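PDB 5DIY: hyaluronidase from Thermobaculum terrenum, which probably hydrolyses terminal N-acetylglucosamine, including sugar O-linked to proteins, as a glycoside hydrolase of family 84. Local coordinates for residues Tyr14-Pro17 with Trp18-Gln21; Ile68-Ala71 with Gly72-Gly75; Trp288-Ala291 with Val292-Leu296. All coordinates share one frame; numbering follows the deposited sequence.

Contact 1. Residues Tyr14-Pro17 with Trp18-Gln21. With NAG (2-acetamido-2-deoxy-beta-D-glucopyranose), chain E.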
# COMPACT_ATOMS: atom_id res chain seq x y z
N TYR C 14 9.68 0.37 -2.79
CA TYR C 14 10.72 1.36 -2.49
C TYR C 14 10.69 1.62 -0.99
O TYR C 14 9.67 1.41 -0.32
CB TYR C 14 10.46 2.69 -3.23
CG TYR C 14 10.56 2.64 -4.75
CD1 TYR C 14 9.48 2.21 -5.53
CD2 TYR C 14 11.72 3.05 -5.42
CE1 TYR C 14 9.56 2.19 -6.92
CE2 TYR C 14 11.81 3.03 -6.81
CZ TYR C 14 10.73 2.60 -7.55
OH TYR C 14 10.82 2.58 -8.93
N GLY C 15 11.80 2.13 -0.46
CA GLY C 15 11.99 2.32 0.98
C GLY C 15 12.86 1.25 1.61
O GLY C 15 13.42 0.40 0.92
N LYS C 16 12.93 1.28 2.93
CA LYS C 16 13.82 0.42 3.71
C LYS C 16 13.49 -1.05 3.50
O LYS C 16 12.39 -1.48 3.83
CB LYS C 16 13.69 0.76 5.21
CG LYS C 16 14.69 0.06 6.12
CD LYS C 16 14.29 0.23 7.58
CE LYS C 16 15.28 -0.45 8.50
NZ LYS C 16 15.32 -1.92 8.30
N PRO C 17 14.44 -1.84 2.93
CA PRO C 17 14.17 -3.27 2.77
C PRO C 17 13.91 -3.99 4.10
O PRO C 17 14.39 -3.54 5.15
CB PRO C 17 15.44 -3.80 2.11
CG PRO C 17 16.03 -2.63 1.41
CD PRO C 17 15.72 -1.46 2.29
N TRP C 18 13.15 -5.06 4.06
CA TRP C 18 12.94 -5.88 5.24
C TRP C 18 14.26 -6.44 5.77
O TRP C 18 15.16 -6.78 4.98
CB TRP C 18 12.00 -7.04 4.94
CG TRP C 18 10.56 -6.67 4.77
CD1 TRP C 18 9.96 -5.47 5.05
CD2 TRP C 18 9.52 -7.53 4.31
NE1 TRP C 18 8.62 -5.53 4.78
CE2 TRP C 18 8.32 -6.78 4.33
CE3 TRP C 18 9.48 -8.86 3.87
CZ2 TRP C 18 7.09 -7.33 3.94
CZ3 TRP C 18 8.26 -9.40 3.48
CH2 TRP C 18 7.09 -8.63 3.51
N GLU C 19 14.37 -6.52 7.09
CA GLU C 19 15.53 -7.13 7.76
C GLU C 19 15.54 -8.63 7.49
O GLU C 19 14.48 -9.24 7.24
CB GLU C 19 15.46 -6.94 9.28
CG GLU C 19 15.51 -5.50 9.77
CD GLU C 19 16.85 -4.83 9.60
OE1 GLU C 19 17.86 -5.51 9.30
OE2 GLU C 19 16.90 -3.59 9.77
N HIS C 20 16.72 -9.22 7.56
CA HIS C 20 16.90 -10.66 7.35
C HIS C 20 15.98 -11.49 8.25
O HIS C 20 15.37 -12.48 7.80
CB HIS C 20 18.37 -11.06 7.56
CG HIS C 20 18.63 -12.52 7.34
ND1 HIS C 20 18.52 -13.12 6.11
CD2 HIS C 20 18.98 -13.50 8.21
CE1 HIS C 20 18.79 -14.41 6.23
NE2 HIS C 20 19.07 -14.66 7.49
N GLN C 21 15.87 -11.08 9.51
CA GLN C 21 15.03 -11.78 10.48
C GLN C 21 13.53 -11.65 10.19
O GLN C 21 12.76 -12.58 10.43
CB GLN C 21 15.33 -11.28 11.91
CG GLN C 21 14.71 -12.13 13.01
CD GLN C 21 15.15 -13.58 12.93
OE1 GLN C 21 16.34 -13.88 12.77
NE2 GLN C 21 14.17 -14.50 13.01
C1 NAG E . 5.65 0.92 -8.92
C2 NAG E . 6.72 -0.18 -8.73
C3 NAG E . 6.77 -0.77 -7.32
C4 NAG E . 6.22 0.22 -6.30
C5 NAG E . 4.76 0.49 -6.63
C6 NAG E . 4.10 1.50 -5.67
C7 NAG E . 5.54 -1.99 -9.92
C8 NAG E . 5.67 -3.01 -11.02
N2 NAG E . 6.61 -1.22 -9.74
O3 NAG E . 8.12 -1.11 -7.00
O4 NAG E . 6.29 -0.33 -4.99
O5 NAG E . 4.56 0.89 -7.99
O6 NAG E . 4.84 2.72 -5.59
O7 NAG E . 4.52 -1.88 -9.26

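Contact 2. Residues Ile68-Ala71 with Gly72-Gly75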
# COMPACT_ATOMS: atom_id res chain seq x y z
N ILE C 68 16.88 -18.85 1.29
CA ILE C 68 16.48 -19.89 0.33
C ILE C 68 16.16 -21.19 1.06
O ILE C 68 15.17 -21.85 0.73
CB ILE C 68 17.55 -20.08 -0.78
CG1 ILE C 68 17.58 -18.85 -1.70
CG2 ILE C 68 17.27 -21.31 -1.63
CD1 ILE C 68 18.90 -18.63 -2.41
N GLU C 69 16.98 -21.56 2.04
CA GLU C 69 16.75 -22.77 2.83
C GLU C 69 15.50 -22.66 3.71
O GLU C 69 14.74 -23.62 3.83
CB GLU C 69 17.98 -23.15 3.66
CG GLU C 69 19.12 -23.70 2.79
CD GLU C 69 20.41 -23.97 3.55
OE1 GLU C 69 20.47 -23.74 4.78
OE2 GLU C 69 21.38 -24.43 2.91
N LYS C 70 15.28 -21.49 4.31
CA LYS C 70 14.08 -21.25 5.12
C LYS C 70 12.82 -21.33 4.25
O LYS C 70 11.85 -22.00 4.62
CB LYS C 70 14.14 -19.90 5.84
CG LYS C 70 13.00 -19.64 6.82
CD LYS C 70 13.03 -20.60 8.01
CE LYS C 70 11.97 -20.24 9.03
NZ LYS C 70 12.07 -21.12 10.24
N ALA C 71 12.85 -20.66 3.10
CA ALA C 71 11.76 -20.72 2.11
C ALA C 71 11.39 -22.16 1.75
O ALA C 71 10.21 -22.52 1.77
CB ALA C 71 12.15 -19.95 0.86
N GLY C 72 12.40 -22.96 1.44
CA GLY C 72 12.19 -24.37 1.10
C GLY C 72 11.56 -25.15 2.24
O GLY C 72 10.61 -25.90 2.02
N SER C 73 12.09 -24.96 3.45
CA SER C 73 11.53 -25.61 4.65
C SER C 73 10.10 -25.16 4.97
O SER C 73 9.37 -25.89 5.64
CB SER C 73 12.44 -25.37 5.87
OG SER C 73 12.39 -24.02 6.30
N CYS C 74 9.71 -23.97 4.49
CA CYS C 74 8.35 -23.44 4.67
C CYS C 74 7.41 -23.64 3.47
O CYS C 74 6.31 -23.10 3.45
CB CYS C 74 8.43 -21.96 5.04
SG CYS C 74 9.16 -21.66 6.67
N GLY C 75 7.83 -24.43 2.48
CA GLY C 75 7.02 -24.70 1.29
C GLY C 75 6.88 -23.51 0.36
O GLY C 75 5.91 -23.41 -0.38

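Contact 3. Residues Trp288-Ala291 with Val292-Leu296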
# COMPACT_ATOMS: atom_id res chain seq x y z
N TRP C 288 -10.93 -9.81 8.03
CA TRP C 288 -10.19 -8.81 8.80
C TRP C 288 -10.33 -9.02 10.31
O TRP C 288 -9.35 -8.86 11.04
CB TRP C 288 -10.64 -7.40 8.40
CG TRP C 288 -9.71 -6.33 8.85
CD1 TRP C 288 -8.57 -5.91 8.23
CD2 TRP C 288 -9.86 -5.52 10.02
NE1 TRP C 288 -7.99 -4.88 8.94
CE2 TRP C 288 -8.76 -4.62 10.05
CE3 TRP C 288 -10.81 -5.46 11.04
CZ2 TRP C 288 -8.59 -3.68 11.06
CZ3 TRP C 288 -10.64 -4.52 12.06
CH2 TRP C 288 -9.53 -3.64 12.05
N ARG C 289 -11.52 -9.40 10.77
CA ARG C 289 -11.77 -9.66 12.21
C ARG C 289 -11.09 -10.93 12.72
O ARG C 289 -10.56 -10.94 13.83
CB ARG C 289 -13.28 -9.73 12.50
CG ARG C 289 -13.97 -8.39 12.34
CD ARG C 289 -15.49 -8.54 12.26
NE ARG C 289 -16.03 -9.16 13.47
CZ ARG C 289 -16.19 -8.54 14.65
NH1 ARG C 289 -15.87 -7.26 14.83
NH2 ARG C 289 -16.69 -9.23 15.68
N GLN C 290 -11.11 -12.00 11.92
CA GLN C 290 -10.35 -13.20 12.25
C GLN C 290 -8.84 -12.92 12.25
O GLN C 290 -8.12 -13.42 13.12
CB GLN C 290 -10.68 -14.35 11.29
CG GLN C 290 -10.21 -15.71 11.80
CD GLN C 290 -10.73 -16.87 10.97
OE1 GLN C 290 -11.50 -17.70 11.45
NE2 GLN C 290 -10.30 -16.93 9.70
N ALA C 291 -8.38 -12.11 11.29
CA ALA C 291 -6.99 -11.67 11.24
C ALA C 291 -6.56 -10.94 12.51
O ALA C 291 -5.55 -11.30 13.11
CB ALA C 291 -6.75 -10.76 10.03
N VAL C 292 -7.35 -9.94 12.92
CA VAL C 292 -7.09 -9.17 14.15
C VAL C 292 -7.05 -10.07 15.39
O VAL C 292 -6.14 -9.95 16.20
CB VAL C 292 -8.12 -8.02 14.35
CG1 VAL C 292 -8.04 -7.42 15.75
CG2 VAL C 292 -7.93 -6.92 13.31
N SER C 293 -8.03 -10.97 15.52
CA SER C 293 -8.10 -11.91 16.65
C SER C 293 -6.86 -12.82 16.76
O SER C 293 -6.22 -12.87 17.81
CB SER C 293 -9.35 -12.78 16.55
OG SER C 293 -10.50 -11.98 16.49
N THR C 294 -6.54 -13.51 15.66
CA THR C 294 -5.37 -14.39 15.57
C THR C 294 -4.06 -13.66 15.85
O THR C 294 -3.27 -14.09 16.70
CB THR C 294 -5.26 -15.03 14.17
OG1 THR C 294 -6.45 -15.77 13.87
CG2 THR C 294 -4.05 -15.96 14.07
N LEU C 295 -3.84 -12.56 15.14
CA LEU C 295 -2.57 -11.84 15.18
C LEU C 295 -2.41 -10.92 16.40
O LEU C 295 -1.31 -10.83 16.95
CB LEU C 295 -2.37 -11.04 13.89
CG LEU C 295 -2.34 -11.88 12.60
CD1 LEU C 295 -2.59 -11.02 11.37
CD2 LEU C 295 -1.03 -12.64 12.47
N LEU C 296 -3.48 -10.25 16.80
CA LEU C 296 -3.43 -9.23 17.86
C LEU C 296 -4.22 -9.56 19.14
O LEU C 296 -3.99 -8.92 20.16
CB LEU C 296 -3.91 -7.88 17.31
CG LEU C 296 -3.28 -7.38 16.01
CD1 LEU C 296 -3.90 -6.05 15.60
CD2 LEU C 296 -1.77 -7.26 16.14

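Contact 1. Residues Tyr14-Pro17 with Trp18-Gln21
Between Lys-16 and Glu-19 the backbone runs extended, and it turns helical only at His-20, leaving Glu-19 at the N-cap position. Across this short span Lys-16 NZ meets Glu-19 OE2 in a salt bridge of 2.7 Å. The lysine chain is stretched out until its last torsion (chi4 -63°), while the glutamate folds at chi2 (-70°), which brings the ammonium over the carboxylate rather than into its plane: NZ lies 46° out of it. At the other end Tyr-14 belongs to the sugar site. Its CE1 comes within 3.6 Å of O3 of the NAG, its OH is hydrogen-bonded to Asn-120, an engineered residue at the predicted proton-donor position, and its N is bonded to Asp-228. A leucine in place of Tyr-14 would probably leave the Asn-120 amide without its hydroxyl partner and open a gap beside the sugar O3. Trp-18 faces inward, its NE1 bonded to Met-259 O and its ring meeting that of Phe-13. The segment thus leads from strand 6-11 of the barrel into helix 20-32, with Trp-18 packed on Ile-9 of the strand and on Met-26 of the helix.

Contact 2. Residues Ile68-Ala71 with Gly72-Gly75
The peptide carbonyl of Lys-70 is a flat group that takes two donors on one face: Ser-73 and Cys-74 both approach its oxygen from the same side. Ser-73 OG donates to Lys-70 O at 2.7 Å, coming in from the flank with a C=O...OG angle of 116°. Cys-74 N reaches the same oxygen at 2.9 Å from farther ahead, so one carbonyl is gripped by two donors. The serine hydroxyl gets there because chi1 (70°) sets OG between its own N and carbonyl carbon, the crowded position. The aliphatic part of Lys-70 runs alongside both residues, with CD 3.9 Å from Ser-73 OG and CE 3.9 Å from Cys-74 SG, before NZ leaves to pair with Glu-28. Gly-75, at positive phi, then ends the helix as the C-prime residue of a Schellman motif: its N bonds to Gly-72 O at 3.2 Å, and Ile-76 N turns back to Ala-71 O. The motif closes helix 58-73 in the beta-alpha-beta unit that links strands 37-40 and 77-82. Here Ala-71 packs on Phe-78 of the second strand and on Phe-27 of helix 20-32, while Cys-74 rests on Gln-31 of that same helix.

Contact 3. Residues Trp288-Ala291 with Val292-Leu296
Trp-288 holds its CG anti to the backbone N (chi1 -165°), and Val-292 does the same with CG1 (chi1 168°), which leaves the valine CG2 beside its own N and directed at the indole. One helical turn separates the two residues, and the result is a CH-pi contact: CG2 sits 3.7 Å from the centroid of the six-membered ring and only 6° off its normal. Because the methyl stands almost centrally over that ring, it meets all six carbons at similar range instead of touching an edge. The indole NE1 bonds to Ile-237 O, which helps fix the rotation of the ring beneath the valine, and Tyr-308 meets the ring as well. On the polar flank two hydroxyls fold back along the helix. Ser-293 OG donates to Arg-289 O at 2.9 Å, and the amide Ser-293 N reaches that oxygen from the opposite face of the carbonyl plane. Thr-294 repeats the pattern on Gln-290 O, with OG1 and N each 3.0 Å away and again on opposite faces. Leu-295 N continues the helical ladder to Ala-291 O at 2.9 Å, while its CD1 approaches Ala-291 CB at 4.4 Å. Helices 262-277 and 301-308 pack against this turn, meeting Ala-291 through Leu-267 and Val-292 through Met-304. Chemically, then, the turn is divided: an aromatic-aliphatic side belongs to the packed interior between helices, whereas the serine and threonine hydroxyls are satisfied by the helix's own carbonyls, each of which serves two donors.

How the contacts relate
All three contacts are local, and they follow one another along the chain without interleaving. Contacts 1 and 2 belong to the first part of the eight-stranded barrel: contact 1 leads out of strand 6-11 toward the sugar site and into helix 20-32, and contact 2 ends helix 58-73, which packs on that same helix. Their centres lie 19 Å apart, with nearest atoms about 7 Å from each other. Contact 3 lies on helix 284-296, beyond the last barrel strand, its centre 24 Å from that of contact 1 and 25 Å from that of contact 2. None touches another. Contact 1 reaches the sugar through Tyr-14, whereas contacts 2 and 3, on outer helices, lie away from it.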